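Local coordinates for soluble lytic murein transglycosylase (Pseudomonas aeruginosa, PDB 5OHU), which cleaves the glycan strands of bacterial cell-wall peptidoglycan as a lytic transglycosylase, acting in both exolytic and endolytic turnover, at residues N124-L128 with Q159-C163; E150-L154 with E179-K183; G535-A539 with I551-A555. One frame throughout, in Å; residues are numbered along the deposited sequence.

Interaction 1 of 3, residues N124-L128 with Q159-C163; sequences NFTEL and QPAAC. With PO4 (phosphate ion), chain E; PO4 (phosphate ion), chain B.
Thr-126 lays its methyl CG2 over the turn that starts the other helix: CG2 is 3.7 Å from CD of Pro-160, 3.7 Å from SG of Cys-163 and, in a packing contact, 3.6 Å from OE1 of Gln-159, whose NE2 hydrogen-bonds to O of Leu-152. Its chi1 is near -61° (m), and its CA-to-CB bond points toward 159-163. Both segments enter helices here, at 126 and 161, with Phe-125 and Pro-160 in the N-cap positions. Proline, which has no backbone NH, suits a place where no NH has to be given to a helical carbonyl. The nearest CA pair is Glu-127 and Ala-162, 5.9 Å apart, a close approach that the small Ala-162 permits: its CB lies 4.0 Å from O and 4.1 Å from CG of Glu-127. Glu-127 is extended (chi1 and chi2 both t), so its aliphatic part passes Pro-160 (CB to CB 4.4 Å) while OE1 pairs with Arg-104 of helix 95-108. At the periphery, ND2 of Asn-124 donates to O2 of the chain E phosphate (2.9 Å), N of Gln-159 to O2 of the chain B phosphate (2.7 Å); both ions probably come from the crystallisation liquor. The first turns of helices 126-138 and 161-172 thus pack together in this largely helical protein. With no hydrogen bond across the segments, the contact is mainly apolar, and the Cys-130–Cys-163 disulfide links the same two helices covalently.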
loop_
_atom_site.group_PDB
_atom_site.type_symbol
_atom_site.label_atom_id
_atom_site.label_comp_id
_atom_site.label_asym_id
_atom_site.label_seq_id
_atom_site.Cartn_x
_atom_site.Cartn_y
_atom_site.Cartn_z
ATOM N N ASN A 124 3.787 17.659 -4.613
ATOM C CA ASN A 124 3.472 16.568 -5.539
ATOM C C ASN A 124 2.323 16.928 -6.479
ATOM O O ASN A 124 1.485 16.088 -6.808
ATOM C CB ASN A 124 3.155 15.273 -4.787
ATOM C CG ASN A 124 4.344 14.743 -4.051
ATOM O OD1 ASN A 124 5.444 14.664 -4.604
ATOM N ND2 ASN A 124 4.146 14.395 -2.790
ATOM N N PHE A 125 2.279 18.186 -6.912
ATOM C CA PHE A 125 1.406 18.599 -8.004
ATOM C C PHE A 125 2.250 18.714 -9.267
ATOM O O PHE A 125 3.059 19.637 -9.399
ATOM C CB PHE A 125 0.707 19.917 -7.693
ATOM C CG PHE A 125 -0.340 19.810 -6.628
ATOM C CD1 PHE A 125 -1.424 18.962 -6.786
ATOM C CD2 PHE A 125 -0.250 20.575 -5.473
ATOM C CE1 PHE A 125 -2.408 18.879 -5.804
ATOM C CE2 PHE A 125 -1.224 20.495 -4.492
ATOM C CZ PHE A 125 -2.304 19.645 -4.653
ATOM N N THR A 126 2.071 17.761 -10.183
ATOM C CA THR A 126 2.771 17.806 -11.461
ATOM C C THR A 126 2.580 19.144 -12.171
ATOM O O THR A 126 3.498 19.632 -12.838
ATOM C CB THR A 126 2.276 16.652 -12.347
ATOM O OG1 THR A 126 2.560 15.409 -11.705
ATOM C CG2 THR A 126 2.959 16.661 -13.706
ATOM N N GLU A 127 1.400 19.754 -12.037
ATOM C CA GLU A 127 1.145 21.028 -12.693
ATOM C C GLU A 127 2.115 22.107 -12.223
ATOM O O GLU A 127 2.620 22.897 -13.029
ATOM C CB GLU A 127 -0.301 21.454 -12.441
ATOM C CG GLU A 127 -0.683 22.760 -13.124
ATOM C CD GLU A 127 -2.123 23.179 -12.831
ATOM O OE1 GLU A 127 -2.572 24.188 -13.408
ATOM O OE2 GLU A 127 -2.811 22.499 -12.031
ATOM N N LEU A 128 2.392 22.156 -10.922
ATOM C CA LEU A 128 3.336 23.148 -10.420
ATOM C C LEU A 128 4.761 22.833 -10.870
ATOM O O LEU A 128 5.522 23.738 -11.234
ATOM C CB LEU A 128 3.253 23.223 -8.891
ATOM C CG LEU A 128 1.919 23.578 -8.249
ATOM C CD1 LEU A 128 2.005 23.378 -6.750
ATOM C CD2 LEU A 128 1.513 25.019 -8.574
ATOM N N GLN A 159 0.026 14.110 -19.094
ATOM C CA GLN A 159 0.401 15.127 -18.138
ATOM C C GLN A 159 -0.518 16.338 -18.262
ATOM O O GLN A 159 -1.190 16.526 -19.280
ATOM C CB GLN A 159 1.864 15.539 -18.358
ATOM C CG GLN A 159 2.927 14.477 -18.016
ATOM C CD GLN A 159 3.014 14.088 -16.507
ATOM O OE1 GLN A 159 2.007 13.893 -15.825
ATOM N NE2 GLN A 159 4.236 14.013 -15.997
ATOM N N PRO A 160 -0.589 17.165 -17.223
ATOM C CA PRO A 160 -1.458 18.347 -17.265
ATOM C C PRO A 160 -1.033 19.344 -18.334
ATOM O O PRO A 160 0.071 19.312 -18.885
ATOM C CB PRO A 160 -1.305 18.954 -15.871
ATOM C CG PRO A 160 -0.849 17.827 -14.999
ATOM C CD PRO A 160 -0.009 16.946 -15.888
ATOM N N ALA A 161 -1.953 20.277 -18.577
ATOM C CA ALA A 161 -1.800 21.289 -19.617
ATOM C C ALA A 161 -0.518 22.094 -19.477
ATOM O O ALA A 161 0.145 22.389 -20.480
ATOM C CB ALA A 161 -3.005 22.226 -19.582
ATOM N N ALA A 162 -0.168 22.505 -18.257
ATOM C CA ALA A 162 1.052 23.294 -18.109
ATOM C C ALA A 162 2.269 22.511 -18.584
ATOM O O ALA A 162 3.251 23.106 -19.050
ATOM C CB ALA A 162 1.240 23.741 -16.655
ATOM N N CYS A 163 2.229 21.181 -18.470
ATOM C CA CYS A 163 3.335 20.371 -18.974
ATOM C C CYS A 163 3.381 20.397 -20.491
ATOM O O CYS A 163 4.465 20.447 -21.086
ATOM C CB CYS A 163 3.223 18.948 -18.446
ATOM S SG CYS A 163 3.137 18.922 -16.644
HETATM P P PO4 E . 7.633 13.386 -1.788
HETATM O O1 PO4 E . 7.280 11.945 -2.085
HETATM O O2 PO4 E . 6.491 14.042 -1.045
HETATM O O3 PO4 E . 7.890 14.127 -3.081
HETATM O O4 PO4 E . 8.883 13.440 -0.940
HETATM P P PO4 B . 0.958 15.355 -22.697
HETATM O O1 PO4 B . -0.328 15.257 -23.472
HETATM O O2 PO4 B . 0.959 14.330 -21.594
HETATM O O3 PO4 B . 2.115 15.138 -23.644
HETATM O O4 PO4 B . 1.083 16.728 -22.083
#

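Interaction 2 of 3, residues E150-L154 with E179-K183; sequences ERLWL and EKVWK
Glu-150, in the last turn of helix 142-153, has an extended chain (chi1 and chi2 t) that carries OE1 to 3.6 Å from NZ of Lys-180, a salt bridge. Lys-180 is itself stretched (m, t, t, t), and its NZ also donates to O of Gln-175. Trp-153 (chi1 t, chi2 -96°) points its indole edge at helix 178-190: NE1 donates to O of Lys-180 at 3.0 Å and 169°. A flat ring with one NH can fill space and make this bond at once; Phe-167 meets it edge-to-face and Arg-184 adds a cation-pi contact. Leu-154 leaves the helix (phi/psi -84/69). Its CD2 reaches CB of Lys-183 at 3.5 Å, and those two residues form the nearest CA pair, 7.0 Å apart. The C-terminal end of one helix thereby packs on the N-terminal part of the next but one in this helical region. The indole NH-to-carbonyl bond fixes the direction of the contact, while the long salt bridge, its NZ shared with Gln-175, is looser.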
loop_
_atom_site.group_PDB
_atom_site.type_symbol
_atom_site.label_atom_id
_atom_site.label_comp_id
_atom_site.label_asym_id
_atom_site.label_seq_id
_atom_site.Cartn_x
_atom_site.Cartn_y
_atom_site.Cartn_z
ATOM N N GLU A 150 12.538 16.827 -19.186
ATOM C CA GLU A 150 12.735 15.420 -19.516
ATOM C C GLU A 150 12.150 14.518 -18.443
ATOM O O GLU A 150 11.468 13.535 -18.753
ATOM C CB GLU A 150 14.219 15.129 -19.712
ATOM C CG GLU A 150 14.508 13.743 -20.244
ATOM C CD GLU A 150 15.858 13.662 -20.916
ATOM O OE1 GLU A 150 16.192 14.578 -21.700
ATOM O OE2 GLU A 150 16.588 12.688 -20.656
ATOM N N ARG A 151 12.382 14.854 -17.173
ATOM C CA ARG A 151 11.833 14.054 -16.079
ATOM C C ARG A 151 10.305 14.035 -16.110
ATOM O O ARG A 151 9.678 12.997 -15.869
ATOM C CB ARG A 151 12.336 14.596 -14.740
ATOM C CG ARG A 151 11.818 13.838 -13.525
ATOM C CD ARG A 151 12.220 14.516 -12.214
ATOM N NE ARG A 151 11.597 15.831 -12.036
ATOM C CZ ARG A 151 10.410 16.037 -11.462
ATOM N NH1 ARG A 151 9.693 15.014 -11.004
ATOM N NH2 ARG A 151 9.936 17.273 -11.345
ATOM N N LEU A 152 9.682 15.179 -16.369
ATOM C CA LEU A 152 8.232 15.186 -16.483
ATOM C C LEU A 152 7.767 14.583 -17.795
ATOM O O LEU A 152 6.615 14.146 -17.886
ATOM C CB LEU A 152 7.688 16.609 -16.344
ATOM C CG LEU A 152 7.858 17.116 -14.914
ATOM C CD1 LEU A 152 7.956 18.645 -14.901
ATOM C CD2 LEU A 152 6.706 16.625 -14.078
ATOM N N TRP A 153 8.633 14.574 -18.811
ATOM C CA TRP A 153 8.260 14.020 -20.103
ATOM C C TRP A 153 8.315 12.499 -20.074
ATOM O O TRP A 153 7.467 11.838 -20.684
ATOM C CB TRP A 153 9.176 14.575 -21.203
ATOM C CG TRP A 153 9.033 13.847 -22.510
ATOM C CD1 TRP A 153 9.812 12.820 -22.977
ATOM C CD2 TRP A 153 8.036 14.082 -23.512
ATOM N NE1 TRP A 153 9.362 12.407 -24.204
ATOM C CE2 TRP A 153 8.271 13.160 -24.557
ATOM C CE3 TRP A 153 6.960 14.977 -23.621
ATOM C CZ2 TRP A 153 7.466 13.097 -25.689
ATOM C CZ3 TRP A 153 6.163 14.920 -24.739
ATOM C CH2 TRP A 153 6.421 13.988 -25.768
ATOM N N LEU A 154 9.279 11.928 -19.339
ATOM C CA LEU A 154 9.492 10.476 -19.342
ATOM C C LEU A 154 8.538 9.815 -18.353
ATOM O O LEU A 154 8.925 9.273 -17.315
ATOM C CB LEU A 154 10.944 10.140 -19.033
ATOM C CG LEU A 154 11.792 10.333 -20.292
ATOM C CD1 LEU A 154 13.287 10.169 -20.010
ATOM C CD2 LEU A 154 11.298 9.388 -21.376
ATOM N N GLU A 179 14.445 9.778 -30.109
ATOM C CA GLU A 179 14.737 8.783 -29.086
ATOM C C GLU A 179 13.932 9.047 -27.811
ATOM O O GLU A 179 13.448 8.111 -27.171
ATOM C CB GLU A 179 16.243 8.771 -28.811
ATOM C CG GLU A 179 16.712 7.815 -27.703
ATOM C CD GLU A 179 16.488 6.333 -28.044
ATOM O OE1 GLU A 179 16.468 5.507 -27.113
ATOM O OE2 GLU A 179 16.306 5.983 -29.234
ATOM N N LYS A 180 13.738 10.324 -27.449
ATOM C CA LYS A 180 12.946 10.654 -26.263
ATOM C C LYS A 180 11.456 10.424 -26.490
ATOM O O LYS A 180 10.739 10.059 -25.550
ATOM C CB LYS A 180 13.191 12.104 -25.845
ATOM C CG LYS A 180 14.634 12.387 -25.492
ATOM C CD LYS A 180 14.849 13.873 -25.318
ATOM C CE LYS A 180 16.272 14.186 -24.920
ATOM N NZ LYS A 180 16.540 15.643 -25.071
ATOM N N VAL A 181 10.964 10.649 -27.710
ATOM C CA VAL A 181 9.609 10.223 -28.043
ATOM C C VAL A 181 9.483 8.719 -27.870
ATOM O O VAL A 181 8.527 8.216 -27.264
ATOM C CB VAL A 181 9.242 10.646 -29.477
ATOM C CG1 VAL A 181 7.775 10.296 -29.773
ATOM C CG2 VAL A 181 9.502 12.127 -29.676
ATOM N N TRP A 182 10.463 7.981 -28.399
ATOM C CA TRP A 182 10.459 6.528 -28.299
ATOM C C TRP A 182 10.438 6.056 -26.847
ATOM O O TRP A 182 9.624 5.202 -26.480
ATOM C CB TRP A 182 11.669 5.960 -29.041
ATOM C CG TRP A 182 11.728 4.452 -29.021
ATOM C CD1 TRP A 182 12.494 3.683 -28.201
ATOM C CD2 TRP A 182 10.981 3.547 -29.845
ATOM N NE1 TRP A 182 12.280 2.347 -28.469
ATOM C CE2 TRP A 182 11.360 2.237 -29.476
ATOM C CE3 TRP A 182 10.041 3.715 -30.864
ATOM C CZ2 TRP A 182 10.826 1.096 -30.094
ATOM C CZ3 TRP A 182 9.506 2.583 -31.475
ATOM C CH2 TRP A 182 9.903 1.291 -31.091
ATOM N N LYS A 183 11.325 6.603 -25.999
ATOM C CA LYS A 183 11.309 6.226 -24.588
ATOM C C LYS A 183 9.933 6.413 -23.977
ATOM O O LYS A 183 9.460 5.562 -23.212
ATOM C CB LYS A 183 12.279 7.064 -23.764
ATOM C CG LYS A 183 13.702 6.631 -23.588
ATOM C CD LYS A 183 14.543 7.183 -24.658
ATOM C CE LYS A 183 16.017 7.067 -24.304
ATOM N NZ LYS A 183 16.272 5.712 -23.712
#

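Interaction 3 of 3, residues G535-A539 with I551-A555; sequences GIPLA and IRLGA
Ile-536, with chi1 m and chi2 t, forms the centre of the contact together with Leu-553: CG2 of Ile-536 lies 3.7 Å from CD2 of Leu-553, while its CD1 reaches O of Arg-552 at 3.9 Å. Leu-553 is in the mt rotamer, which brings its branched end to the loop; its CD1 also meets CD1 of Leu-538 at 3.9 Å, the latter being tp. Arg-552 (chi1 m, chi2 t, chi3 p) folds so that CG2 of Ile-536 lies over one face of the guanidinium, 3.9 Å from NH2; CD of Pro-537 is also 3.9 Å from that NH2. Gly-535, at positive phi (71/27), ends helix 524-534 and lets the chain turn into extended residues 536-538, along a helical 551-555 whose Leu-553 CA is 7.3 Å from that of Ile-536. Thus, within the lysozyme-like SLT domain, the loop after one helix packs on helix 547-564, with Leu-538 and Leu-553 both also touching Ser-531. No hydrogen bond crosses; branched aliphatic groups supply the cohesion, and arginine suits its place because its flat group can pack on aliphatic carbon.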
loop_
_atom_site.group_PDB
_atom_site.type_symbol
_atom_site.label_atom_id
_atom_site.label_comp_id
_atom_site.label_asym_id
_atom_site.label_seq_id
_atom_site.Cartn_x
_atom_site.Cartn_y
_atom_site.Cartn_z
ATOM N N GLY A 535 -30.548 -17.944 6.823
ATOM C CA GLY A 535 -31.766 -17.411 7.400
ATOM C C GLY A 535 -31.536 -16.261 8.363
ATOM O O GLY A 535 -32.351 -16.044 9.262
ATOM N N ILE A 536 -30.452 -15.520 8.196
ATOM C CA ILE A 536 -30.146 -14.357 9.029
ATOM C C ILE A 536 -30.736 -13.121 8.357
ATOM O O ILE A 536 -30.334 -12.813 7.218
ATOM C CB ILE A 536 -28.641 -14.201 9.244
ATOM C CG1 ILE A 536 -28.073 -15.407 9.990
ATOM C CG2 ILE A 536 -28.332 -12.901 9.985
ATOM C CD1 ILE A 536 -26.563 -15.414 10.038
ATOM N N PRO A 537 -31.634 -12.387 9.000
ATOM C CA PRO A 537 -32.290 -11.252 8.338
ATOM C C PRO A 537 -31.315 -10.136 7.998
ATOM O O PRO A 537 -30.465 -9.763 8.808
ATOM C CB PRO A 537 -33.320 -10.779 9.374
ATOM C CG PRO A 537 -33.547 -11.966 10.270
ATOM C CD PRO A 537 -32.209 -12.658 10.333
ATOM N N LEU A 538 -31.468 -9.590 6.790
ATOM C CA LEU A 538 -30.671 -8.459 6.318
ATOM C C LEU A 538 -31.599 -7.518 5.562
ATOM O O LEU A 538 -31.977 -7.811 4.423
ATOM C CB LEU A 538 -29.528 -8.920 5.419
ATOM C CG LEU A 538 -28.734 -7.787 4.766
ATOM C CD1 LEU A 538 -28.152 -6.897 5.842
ATOM C CD2 LEU A 538 -27.642 -8.333 3.842
ATOM N N ALA A 539 -31.947 -6.386 6.182
ATOM C CA ALA A 539 -32.918 -5.469 5.581
ATOM C C ALA A 539 -32.372 -4.813 4.316
ATOM O O ALA A 539 -33.082 -4.724 3.307
ATOM C CB ALA A 539 -33.335 -4.403 6.592
ATOM N N ILE A 551 -21.279 -8.440 12.234
ATOM C CA ILE A 551 -20.647 -9.577 12.893
ATOM C C ILE A 551 -21.437 -10.856 12.648
ATOM O O ILE A 551 -20.857 -11.929 12.443
ATOM C CB ILE A 551 -20.497 -9.287 14.394
ATOM C CG1 ILE A 551 -19.535 -8.118 14.589
ATOM C CG2 ILE A 551 -20.029 -10.550 15.140
ATOM C CD1 ILE A 551 -19.479 -7.626 16.041
ATOM N N ARG A 552 -22.768 -10.769 12.661
ATOM C CA ARG A 552 -23.577 -11.967 12.467
ATOM C C ARG A 552 -23.380 -12.542 11.072
ATOM O O ARG A 552 -23.191 -13.755 10.910
ATOM C CB ARG A 552 -25.049 -11.652 12.712
ATOM C CG ARG A 552 -25.399 -11.496 14.176
ATOM C CD ARG A 552 -26.776 -10.909 14.338
ATOM N NE ARG A 552 -27.810 -11.871 14.004
ATOM C CZ ARG A 552 -29.089 -11.555 13.841
ATOM N NH1 ARG A 552 -29.481 -10.291 13.972
ATOM N NH2 ARG A 552 -29.972 -12.502 13.543
ATOM N N LEU A 553 -23.436 -11.687 10.047
ATOM C CA LEU A 553 -23.177 -12.145 8.684
ATOM C C LEU A 553 -21.712 -12.473 8.470
ATOM O O LEU A 553 -21.396 -13.447 7.780
ATOM C CB LEU A 553 -23.639 -11.101 7.671
ATOM C CG LEU A 553 -25.146 -10.864 7.794
ATOM C CD1 LEU A 553 -25.646 -9.655 6.974
ATOM C CD2 LEU A 553 -25.858 -12.132 7.352
ATOM N N GLY A 554 -20.804 -11.687 9.045
ATOM C CA GLY A 554 -19.390 -11.976 8.861
ATOM C C GLY A 554 -18.972 -13.289 9.507
ATOM O O GLY A 554 -18.181 -14.047 8.938
ATOM N N ALA A 555 -19.486 -13.571 10.708
ATOM C CA ALA A 555 -19.173 -14.837 11.369
ATOM C C ALA A 555 -19.700 -16.012 10.567
ATOM O O ALA A 555 -19.014 -17.032 10.431
ATOM C CB ALA A 555 -19.763 -14.868 12.783
#

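Interactions 1 and 2 are neighbours, their centres 15 Å apart, and are built on four successive helices, 126-138, 142-153, 161-172 and 178-190. Their segments alternate along the chain, each contact joining a helix to the next but one. They also touch: NE2 of Gln-159 probably bonds O of Leu-152 at 3.0 Å, and CG2 of Thr-126 packs on CD2 of Leu-152 at 3.8 Å. Interaction 3 comes much later; its centre lies 48 Å from that of interaction 1 and 54 Å from that of interaction 2, with no touch. The first two belong to the helical region and the third to the lysozyme-like SLT domain; interactions 2 and 3 lie on opposite sides of the chain's centre.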